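Local coordinates for protein 2-hydroxyethylphosphonate dioxygenase (PDB 4YAR) that uses a non-heme iron and O2 to split 2-hydroxyethylphosphonate into hydroxymethylphosphonate and formate in the biosynthesis of the antibiotic phosphinothricin tripeptide, at residues A[10-15]-A[54-59]; A[266-271]-A[290-295]; A[348-353]-A[392-397]. The protein carries 1 engineered substitution. One frame throughout, in Å; residues are numbered along the deposited sequence.

Interaction 1. Residues A[10-15]-A[54-59]; sequences HWMNAR and EALSVE
V58 lays its CG1 methyl over one face of the W11 indole, a CH-pi contact in which CG1 stands 3.7 Å from the centroid of the six-membered ring, close to the ring normal. The other face of the indole takes CD2 of H10 nearer the rim. L56 spreads its two methyls along the helix: CD1 lies 4.1 Å from CB of W11, while CD2 reaches CG of M12 at 4.2 Å and also nears CG of R15. On this apolar side L63 also touches W11 and V58, and Y17 touches L56. The pairing joins helix 5-15 to the end of helix 49-55, the first and last helices of the N-terminal cro/C1-type helix-turn-helix unit. Helix 49-55 stops in a Schellman motif with S57, at positive phi, as its C-prime residue. At this end L56 O is gripped side-on by R15, accepting from R15 NE at 2.7 Å and from R15 NH2 at 2.8 Å. Both bonds run near the guanidinium plane, but NE comes from above the carbonyl plane and NH2 lies within it. A bend at chi2 (-51°) turns the R15 chain, and W11 CE3 sits beneath the centre of the guanidinium. Here the packing gives way to the solvent side, where R15 NH2 also lies 3.1 Å from O of exposed S57 and touches S57 CB.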
loop_
_atom_site.group_PDB
_atom_site.type_symbol
_atom_site.label_atom_id
_atom_site.label_comp_id
_atom_site.label_asym_id
_atom_site.label_seq_id
_atom_site.Cartn_x
_atom_site.Cartn_y
_atom_site.Cartn_z
ATOM N N HIS A 10 5.568 -26.552 0.071
ATOM C CA HIS A 10 6.835 -25.830 0.343
ATOM C C HIS A 10 7.619 -26.430 1.524
ATOM O O HIS A 10 8.821 -26.684 1.448
ATOM C CB HIS A 10 6.560 -24.313 0.618
ATOM C CG HIS A 10 7.711 -23.616 1.274
ATOM N ND1 HIS A 10 8.897 -23.361 0.615
ATOM C CD2 HIS A 10 7.892 -23.197 2.541
ATOM C CE1 HIS A 10 9.748 -22.794 1.453
ATOM N NE2 HIS A 10 9.169 -22.698 2.632
ATOM N N TRP A 11 6.926 -26.715 2.631
ATOM C CA TRP A 11 7.608 -27.246 3.827
ATOM C C TRP A 11 7.957 -28.702 3.712
ATOM O O TRP A 11 9.028 -29.139 4.168
ATOM C CB TRP A 11 6.832 -26.930 5.115
ATOM C CG TRP A 11 6.981 -25.486 5.468
ATOM C CD1 TRP A 11 6.037 -24.508 5.380
ATOM C CD2 TRP A 11 8.187 -24.845 5.881
ATOM N NE1 TRP A 11 6.575 -23.291 5.704
ATOM C CE2 TRP A 11 7.890 -23.469 6.045
ATOM C CE3 TRP A 11 9.485 -25.297 6.145
ATOM C CZ2 TRP A 11 8.843 -22.541 6.445
ATOM C CZ3 TRP A 11 10.457 -24.339 6.541
ATOM C CH2 TRP A 11 10.113 -23.006 6.708
ATOM N N MET A 12 7.131 -29.477 3.045
ATOM C CA MET A 12 7.551 -30.823 2.711
ATOM C C MET A 12 8.802 -30.819 1.863
ATOM O O MET A 12 9.734 -31.590 2.130
ATOM C CB MET A 12 6.458 -31.618 1.995
ATOM C CG MET A 12 5.251 -31.916 2.885
ATOM S SD MET A 12 3.840 -32.433 1.835
ATOM C CE MET A 12 4.429 -33.955 1.141
ATOM N N ASN A 13 8.819 -29.985 0.832
ATOM C CA ASN A 13 10.042 -29.889 0.021
ATOM C C ASN A 13 11.261 -29.405 0.835
ATOM O O ASN A 13 12.399 -29.924 0.679
ATOM C CB ASN A 13 9.807 -28.960 -1.145
ATOM C CG ASN A 13 11.086 -28.716 -1.901
ATOM O OD1 ASN A 13 11.737 -27.662 -1.772
ATOM N ND2 ASN A 13 11.494 -29.712 -2.628
ATOM N N ALA A 14 11.038 -28.460 1.724
ATOM C CA ALA A 14 12.149 -27.947 2.560
ATOM C C ALA A 14 12.774 -29.001 3.420
ATOM O O ALA A 14 13.984 -29.045 3.564
ATOM C CB ALA A 14 11.702 -26.799 3.394
ATOM N N ARG A 15 11.959 -29.885 3.982
ATOM C CA ARG A 15 12.461 -31.007 4.755
ATOM C C ARG A 15 12.946 -32.213 3.940
ATOM O O ARG A 15 13.530 -33.124 4.503
ATOM C CB ARG A 15 11.344 -31.464 5.750
ATOM C CG ARG A 15 10.778 -30.346 6.620
ATOM C CD ARG A 15 11.854 -29.514 7.338
ATOM N NE ARG A 15 11.268 -28.599 8.294
ATOM C CZ ARG A 15 11.680 -27.359 8.596
ATOM N NH1 ARG A 15 12.735 -26.819 7.992
ATOM N NH2 ARG A 15 10.975 -26.638 9.472
ATOM N N GLU A 54 3.888 -30.298 13.600
ATOM C CA GLU A 54 4.903 -30.892 14.443
ATOM C C GLU A 54 5.877 -31.677 13.548
ATOM O O GLU A 54 7.087 -31.522 13.662
ATOM C CB GLU A 54 4.266 -31.768 15.523
ATOM C CG GLU A 54 5.225 -32.152 16.646
ATOM C CD GLU A 54 6.288 -33.161 16.212
ATOM O OE1 GLU A 54 5.937 -34.199 15.595
ATOM O OE2 GLU A 54 7.484 -32.914 16.494
ATOM N N ALA A 55 5.338 -32.461 12.619
ATOM C CA ALA A 55 6.171 -33.305 11.736
ATOM C C ALA A 55 7.169 -32.506 10.850
ATOM O O ALA A 55 8.273 -32.976 10.561
ATOM C CB ALA A 55 5.281 -34.202 10.878
ATOM N N LEU A 56 6.747 -31.311 10.441
ATOM C CA LEU A 56 7.501 -30.449 9.522
ATOM C C LEU A 56 8.292 -29.379 10.270
ATOM O O LEU A 56 8.920 -28.497 9.679
ATOM C CB LEU A 56 6.517 -29.808 8.557
ATOM C CG LEU A 56 5.872 -30.777 7.567
ATOM C CD1 LEU A 56 4.775 -30.141 6.729
ATOM C CD2 LEU A 56 6.947 -31.366 6.652
ATOM N N SER A 57 8.306 -29.495 11.582
ATOM C CA SER A 57 8.924 -28.513 12.477
ATOM C C SER A 57 8.591 -27.043 12.201
ATOM O O SER A 57 9.501 -26.188 12.191
ATOM C CB SER A 57 10.430 -28.728 12.546
ATOM O OG SER A 57 10.735 -30.120 12.612
ATOM N N VAL A 58 7.301 -26.762 11.985
ATOM C CA VAL A 58 6.791 -25.389 11.825
ATOM C C VAL A 58 5.645 -25.079 12.780
ATOM O O VAL A 58 5.057 -25.969 13.406
ATOM C CB VAL A 58 6.342 -25.038 10.371
ATOM C CG1 VAL A 58 7.524 -25.143 9.411
ATOM C CG2 VAL A 58 5.148 -25.874 9.889
ATOM N N GLU A 59 5.357 -23.792 12.884
ATOM C CA GLU A 59 4.209 -23.326 13.631
ATOM C C GLU A 59 2.968 -23.537 12.783
ATOM O O GLU A 59 3.006 -23.325 11.581
ATOM C CB GLU A 59 4.388 -21.845 13.985
ATOM C CG GLU A 59 5.576 -21.590 14.913
ATOM C CD GLU A 59 5.437 -22.297 16.266
ATOM O OE1 GLU A 59 4.443 -22.050 16.981
ATOM O OE2 GLU A 59 6.320 -23.112 16.615
#

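Interaction 2. Residues A[266-271]-A[290-295]; sequences SPASET and LLPADD
A proline-led turn between two helices of the second cro/C1-type helix-turn-helix unit meets the extended chain 290-295 that follows helix 270-283: P267 packs on L291 and P292, and A268 on P292. Residues 266 to 269 form a type I beta turn between helix 257-265 and helix 270-283. The contact is apolar and small, 175 Å² in all. The two proline rings cross at a slant, CG of P267 lying 4.0 Å from CD of P292, and CB of P267 faces the carbonyl oxygen of L290 at 3.9 Å. From the next position in the turn, the methyl CB of A268 reaches the P292 ring at CG, 3.8 Å away, so P292 is touched by two successive residues of the turn. L291 approaches through one branch: its CD2 methyl sits 3.3 Å from the carbonyl oxygen of P267 and more loosely, at 4.3 Å, against CB of the same proline. The turn is tied together by S266, whose carbonyl oxygen accepts both from the backbone N of S269 and from S269 OG, the latter at 2.6 Å in the carbonyl plane. S269 is also the N-cap of helix 270-283, its OG pairing with the backbone N of G272. On the inner side P267 rests on A231 of helix 231-241 and L276 of helix 270-283, L290 packs on V234 and F238, and L291 touches L273; P292 and A268 remain exposed, where the chain sets out for helix 307-312.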
loop_
_atom_site.group_PDB
_atom_site.type_symbol
_atom_site.label_atom_id
_atom_site.label_comp_id
_atom_site.label_asym_id
_atom_site.label_seq_id
_atom_site.Cartn_x
_atom_site.Cartn_y
_atom_site.Cartn_z
ATOM N N SER A 266 28.023 10.206 -9.497
ATOM C CA SER A 266 26.890 10.497 -10.372
ATOM C C SER A 266 26.351 9.200 -10.953
ATOM O O SER A 266 26.498 8.896 -12.134
ATOM C CB SER A 266 27.379 11.471 -11.440
ATOM O OG SER A 266 28.035 12.555 -10.789
ATOM N N PRO A 267 25.688 8.396 -10.101
ATOM C CA PRO A 267 25.163 7.087 -10.491
ATOM C C PRO A 267 24.106 7.129 -11.613
ATOM O O PRO A 267 23.996 6.164 -12.402
ATOM C CB PRO A 267 24.550 6.539 -9.210
ATOM C CG PRO A 267 24.634 7.624 -8.185
ATOM C CD PRO A 267 25.350 8.789 -8.732
ATOM N N ALA A 268 23.383 8.227 -11.690
ATOM C CA ALA A 268 22.427 8.429 -12.785
ATOM C C ALA A 268 22.963 9.119 -14.030
ATOM O O ALA A 268 22.181 9.444 -14.923
ATOM C CB ALA A 268 21.189 9.150 -12.283
ATOM N N SER A 269 24.266 9.323 -14.096
ATOM C CA SER A 269 24.988 9.844 -15.293
ATOM C C SER A 269 25.292 8.724 -16.290
ATOM O O SER A 269 25.023 7.518 -16.026
ATOM C CB SER A 269 26.286 10.516 -14.848
ATOM O OG SER A 269 27.318 9.596 -14.493
ATOM N N GLU A 270 25.866 9.114 -17.427
ATOM C CA GLU A 270 26.129 8.179 -18.510
ATOM C C GLU A 270 27.276 7.270 -18.164
ATOM O O GLU A 270 27.171 6.088 -18.313
ATOM C CB GLU A 270 26.363 8.959 -19.823
ATOM C CG GLU A 270 26.098 8.188 -21.137
ATOM C CD GLU A 270 25.114 6.988 -21.054
ATOM O OE1 GLU A 270 23.875 7.201 -20.908
ATOM O OE2 GLU A 270 25.595 5.833 -21.177
ATOM N N THR A 271 28.388 7.808 -17.654
ATOM C CA THR A 271 29.385 6.907 -17.137
ATOM C C THR A 271 28.751 6.055 -16.036
ATOM O O THR A 271 28.988 4.856 -16.002
ATOM C CB THR A 271 30.636 7.623 -16.566
ATOM O OG1 THR A 271 31.230 8.407 -17.591
ATOM C CG2 THR A 271 31.713 6.592 -16.041
ATOM N N LEU A 290 21.000 1.041 -6.630
ATOM C CA LEU A 290 22.036 2.029 -6.346
ATOM C C LEU A 290 21.779 3.404 -7.000
ATOM O O LEU A 290 22.455 4.388 -6.673
ATOM C CB LEU A 290 23.421 1.547 -6.812
ATOM C CG LEU A 290 23.884 0.225 -6.261
ATOM C CD1 LEU A 290 25.195 -0.231 -6.876
ATOM C CD2 LEU A 290 24.082 0.341 -4.750
ATOM N N LEU A 291 20.761 3.500 -7.839
ATOM C CA LEU A 291 20.459 4.772 -8.494
ATOM C C LEU A 291 19.698 5.682 -7.488
ATOM O O LEU A 291 18.998 5.179 -6.548
ATOM C CB LEU A 291 19.668 4.504 -9.775
ATOM C CG LEU A 291 20.315 3.583 -10.837
ATOM C CD1 LEU A 291 19.427 3.439 -12.060
ATOM C CD2 LEU A 291 21.681 4.019 -11.290
ATOM N N PRO A 292 19.811 6.983 -7.667
ATOM C CA PRO A 292 19.176 7.979 -6.816
ATOM C C PRO A 292 17.651 8.010 -6.893
ATOM O O PRO A 292 17.082 7.886 -7.970
ATOM C CB PRO A 292 19.772 9.318 -7.314
ATOM C CG PRO A 292 20.347 9.043 -8.618
ATOM C CD PRO A 292 20.694 7.595 -8.667
ATOM N N ALA A 293 17.055 8.104 -5.720
ATOM C CA ALA A 293 15.731 8.630 -5.548
ATOM C C ALA A 293 15.860 10.112 -5.050
ATOM O O ALA A 293 16.949 10.595 -4.629
ATOM C CB ALA A 293 15.008 7.769 -4.515
ATOM N N ASP A 294 14.763 10.844 -5.071
ATOM C CA ASP A 294 14.792 12.225 -4.586
ATOM C C ASP A 294 15.145 12.361 -3.110
ATOM O O ASP A 294 14.853 11.469 -2.312
ATOM C CB ASP A 294 13.473 12.870 -4.910
ATOM C CG ASP A 294 13.235 12.873 -6.386
ATOM O OD1 ASP A 294 14.223 13.170 -7.085
ATOM O OD2 ASP A 294 12.123 12.516 -6.848
ATOM N N ASP A 295 15.864 13.438 -2.775
ATOM C CA ASP A 295 16.142 13.769 -1.382
ATOM C C ASP A 295 14.770 13.878 -0.750
ATOM O O ASP A 295 13.807 14.243 -1.413
ATOM C CB ASP A 295 16.988 15.070 -1.219
ATOM C CG ASP A 295 16.268 16.378 -1.745
ATOM O OD1 ASP A 295 15.200 16.297 -2.402
ATOM O OD2 ASP A 295 16.777 17.506 -1.488
#

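Interaction 3. Residues A[348-353]-A[392-397]; sequences ADLIDH and VRHRWH
A short antiparallel bridge, flanked by a salt-bridge network, holds loop 348-353 against the edge of strand 394-397, the backbones of L350 and H394 meeting as a hydrogen-bonded pair. L350 N donates to H394 O at 2.7 Å, and H394 N returns a bond to L350 O at 2.9 Å. Beyond the bridge a water takes the N-H of D352 and donates to V392 O, carrying the connection one step further. On one flank R395 meets the D349 carboxylate side-on, NE to OD1 at 2.7 Å and NH2 to OD2 at 2.9 Å. Both bonds are nearly straight and come on the syn side, although the two groups' planes are turned 39° apart. R393 NE is farther from D349 OD2, a long salt bridge at 3.7 Å, and the R393 chain runs alongside I351, R393 CG 3.8 Å from I351 CG1. Strand 394-397 is an outermost member of a three-stranded antiparallel sheet, next to strand 365-371, whose E368 and D370 also bind the R395 guanidinium. On the inner flank CB of L350 lies over one face of the H394 imidazole, 3.8 Å from its centroid, and CD1 of L350 meets the W396 ring at its edge. The ring's rotation is fixed by H394 ND1, which donates to V392 O at 2.8 Å near the ring plane, while NE2 pairs with Y358 OH on strand 355-362.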
loop_
_atom_site.group_PDB
_atom_site.type_symbol
_atom_site.label_atom_id
_atom_site.label_comp_id
_atom_site.label_asym_id
_atom_site.label_seq_id
_atom_site.Cartn_x
_atom_site.Cartn_y
_atom_site.Cartn_z
ATOM N N ALA A 348 -15.742 1.943 -19.511
ATOM C CA ALA A 348 -14.358 1.528 -19.874
ATOM C C ALA A 348 -14.006 0.561 -18.770
ATOM O O ALA A 348 -14.394 0.799 -17.544
ATOM C CB ALA A 348 -13.352 2.699 -19.933
ATOM N N ASP A 349 -13.352 -0.534 -19.159
ATOM C CA ASP A 349 -13.059 -1.540 -18.171
ATOM C C ASP A 349 -11.870 -0.995 -17.378
ATOM O O ASP A 349 -10.947 -0.392 -17.960
ATOM C CB ASP A 349 -12.804 -2.936 -18.777
ATOM C CG ASP A 349 -14.116 -3.744 -18.948
ATOM O OD1 ASP A 349 -15.173 -3.117 -19.027
ATOM O OD2 ASP A 349 -14.162 -5.020 -18.902
ATOM N N LEU A 350 -11.982 -1.094 -16.055
ATOM C CA LEU A 350 -10.879 -0.871 -15.144
ATOM C C LEU A 350 -10.296 -2.203 -14.685
ATOM O O LEU A 350 -11.026 -3.144 -14.280
ATOM C CB LEU A 350 -11.356 -0.033 -13.952
ATOM C CG LEU A 350 -12.039 1.259 -14.349
ATOM C CD1 LEU A 350 -12.789 1.847 -13.173
ATOM C CD2 LEU A 350 -11.097 2.296 -14.927
ATOM N N ILE A 351 -8.982 -2.289 -14.743
ATOM C CA ILE A 351 -8.203 -3.468 -14.332
ATOM C C ILE A 351 -6.976 -2.736 -13.706
ATOM O O ILE A 351 -6.316 -1.917 -14.331
ATOM C CB ILE A 351 -7.855 -4.497 -15.447
ATOM C CG1 ILE A 351 -9.029 -4.747 -16.433
ATOM C CG2 ILE A 351 -7.569 -5.873 -14.845
ATOM C CD1 ILE A 351 -8.790 -5.807 -17.538
ATOM N N ASP A 352 -6.749 -2.924 -12.419
ATOM C CA ASP A 352 -5.613 -2.306 -11.794
ATOM C C ASP A 352 -4.653 -3.392 -11.318
ATOM O O ASP A 352 -5.074 -4.449 -10.971
ATOM C CB ASP A 352 -6.036 -1.527 -10.523
ATOM C CG ASP A 352 -6.438 -0.088 -10.799
ATOM O OD1 ASP A 352 -7.538 0.039 -11.326
ATOM O OD2 ASP A 352 -5.752 0.891 -10.296
ATOM N N HIS A 353 -3.379 -3.071 -11.202
ATOM C CA HIS A 353 -2.400 -4.108 -10.757
ATOM C C HIS A 353 -2.265 -4.383 -9.236
ATOM O O HIS A 353 -1.370 -5.132 -8.794
ATOM C CB HIS A 353 -1.069 -3.845 -11.389
ATOM C CG HIS A 353 -0.355 -2.655 -10.847
ATOM N ND1 HIS A 353 0.279 -2.681 -9.624
ATOM C CD2 HIS A 353 -0.078 -1.444 -11.398
ATOM C CE1 HIS A 353 0.874 -1.524 -9.426
ATOM N NE2 HIS A 353 0.722 -0.780 -10.498
ATOM N N VAL A 392 -8.933 -7.401 -10.710
ATOM C CA VAL A 392 -10.341 -7.642 -10.871
ATOM C C VAL A 392 -10.876 -6.639 -11.885
ATOM O O VAL A 392 -10.862 -5.465 -11.660
ATOM C CB VAL A 392 -11.073 -7.517 -9.529
ATOM C CG1 VAL A 392 -12.566 -7.497 -9.696
ATOM C CG2 VAL A 392 -10.539 -8.547 -8.592
ATOM N N ARG A 393 -11.470 -7.161 -12.960
ATOM C CA ARG A 393 -11.952 -6.300 -14.038
ATOM C C ARG A 393 -13.351 -5.806 -13.619
ATOM O O ARG A 393 -14.172 -6.538 -13.127
ATOM C CB ARG A 393 -11.948 -7.050 -15.390
ATOM C CG ARG A 393 -12.515 -6.343 -16.616
ATOM C CD ARG A 393 -13.001 -7.405 -17.617
ATOM N NE ARG A 393 -11.915 -7.880 -18.466
ATOM C CZ ARG A 393 -11.893 -9.059 -19.111
ATOM N NH1 ARG A 393 -12.905 -9.944 -19.012
ATOM N NH2 ARG A 393 -10.836 -9.384 -19.864
ATOM N N HIS A 394 -13.521 -4.533 -13.744
ATOM C CA HIS A 394 -14.745 -3.839 -13.253
ATOM C C HIS A 394 -14.952 -2.544 -14.006
ATOM O O HIS A 394 -14.120 -2.074 -14.823
ATOM C CB HIS A 394 -14.662 -3.601 -11.703
ATOM C CG HIS A 394 -13.557 -2.677 -11.286
ATOM N ND1 HIS A 394 -12.225 -3.030 -11.297
ATOM C CD2 HIS A 394 -13.600 -1.391 -10.859
ATOM C CE1 HIS A 394 -11.494 -2.022 -10.865
ATOM N NE2 HIS A 394 -12.308 -1.009 -10.602
ATOM N N ARG A 395 -16.134 -1.975 -13.810
ATOM C CA ARG A 395 -16.478 -0.729 -14.454
ATOM C C ARG A 395 -17.610 -0.079 -13.635
ATOM O O ARG A 395 -18.276 -0.722 -12.850
ATOM C CB ARG A 395 -16.935 -0.987 -15.898
ATOM C CG ARG A 395 -18.146 -1.862 -15.931
ATOM C CD ARG A 395 -18.350 -2.401 -17.330
ATOM N NE ARG A 395 -17.413 -3.485 -17.604
ATOM C CZ ARG A 395 -17.507 -4.720 -17.142
ATOM N NH1 ARG A 395 -18.538 -5.086 -16.437
ATOM N NH2 ARG A 395 -16.556 -5.620 -17.439
ATOM N N TRP A 396 -17.731 1.218 -13.798
ATOM C CA TRP A 396 -18.829 2.020 -13.181
ATOM C C TRP A 396 -19.773 2.538 -14.299
ATOM O O TRP A 396 -19.278 2.997 -15.348
ATOM C CB TRP A 396 -18.292 3.188 -12.415
ATOM C CG TRP A 396 -17.537 2.877 -11.185
ATOM C CD1 TRP A 396 -16.198 2.725 -11.100
ATOM C CD2 TRP A 396 -18.051 2.723 -9.846
ATOM N NE1 TRP A 396 -15.837 2.444 -9.787
ATOM C CE2 TRP A 396 -16.953 2.436 -9.003
ATOM C CE3 TRP A 396 -19.325 2.762 -9.272
ATOM C CZ2 TRP A 396 -17.106 2.212 -7.643
ATOM C CZ3 TRP A 396 -19.471 2.523 -7.943
ATOM C CH2 TRP A 396 -18.364 2.294 -7.116
ATOM N N HIS A 397 -21.083 2.491 -14.033
ATOM C CA HIS A 397 -22.135 3.123 -14.895
ATOM C C HIS A 397 -22.948 4.095 -14.010
ATOM O O HIS A 397 -22.978 3.957 -12.783
ATOM C CB HIS A 397 -23.195 2.129 -15.526
ATOM C CG HIS A 397 -22.620 0.959 -16.283
ATOM N ND1 HIS A 397 -21.582 1.070 -17.197
ATOM C CD2 HIS A 397 -22.977 -0.345 -16.291
ATOM C CE1 HIS A 397 -21.291 -0.129 -17.696
ATOM N NE2 HIS A 397 -22.129 -0.997 -17.163
HETATM O O HOH W 1 -8.796 -3.888 -10.781
#

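In the fold
The three contacts follow one another along the chain without overlap, and none touches another. Interactions 1 and 2 involve the first and second cro/C1-type units; 266-271 lies in the second and 290-295 follows helix 270-283. Their centres lie 43 Å apart. Interaction 3 sits in the beta-rich part of the chain, where 348-353 links strands 335-343 and 355-362 of the seven-stranded sheet and 392-397 enters the three-stranded one. Its centre is 40 Å from interaction 1 and 36 Å from interaction 2. Each contact is local to its own part of the chain. The six-stranded sheet and the iron ligands H129 and H182 fall between interactions 1 and 2 in sequence.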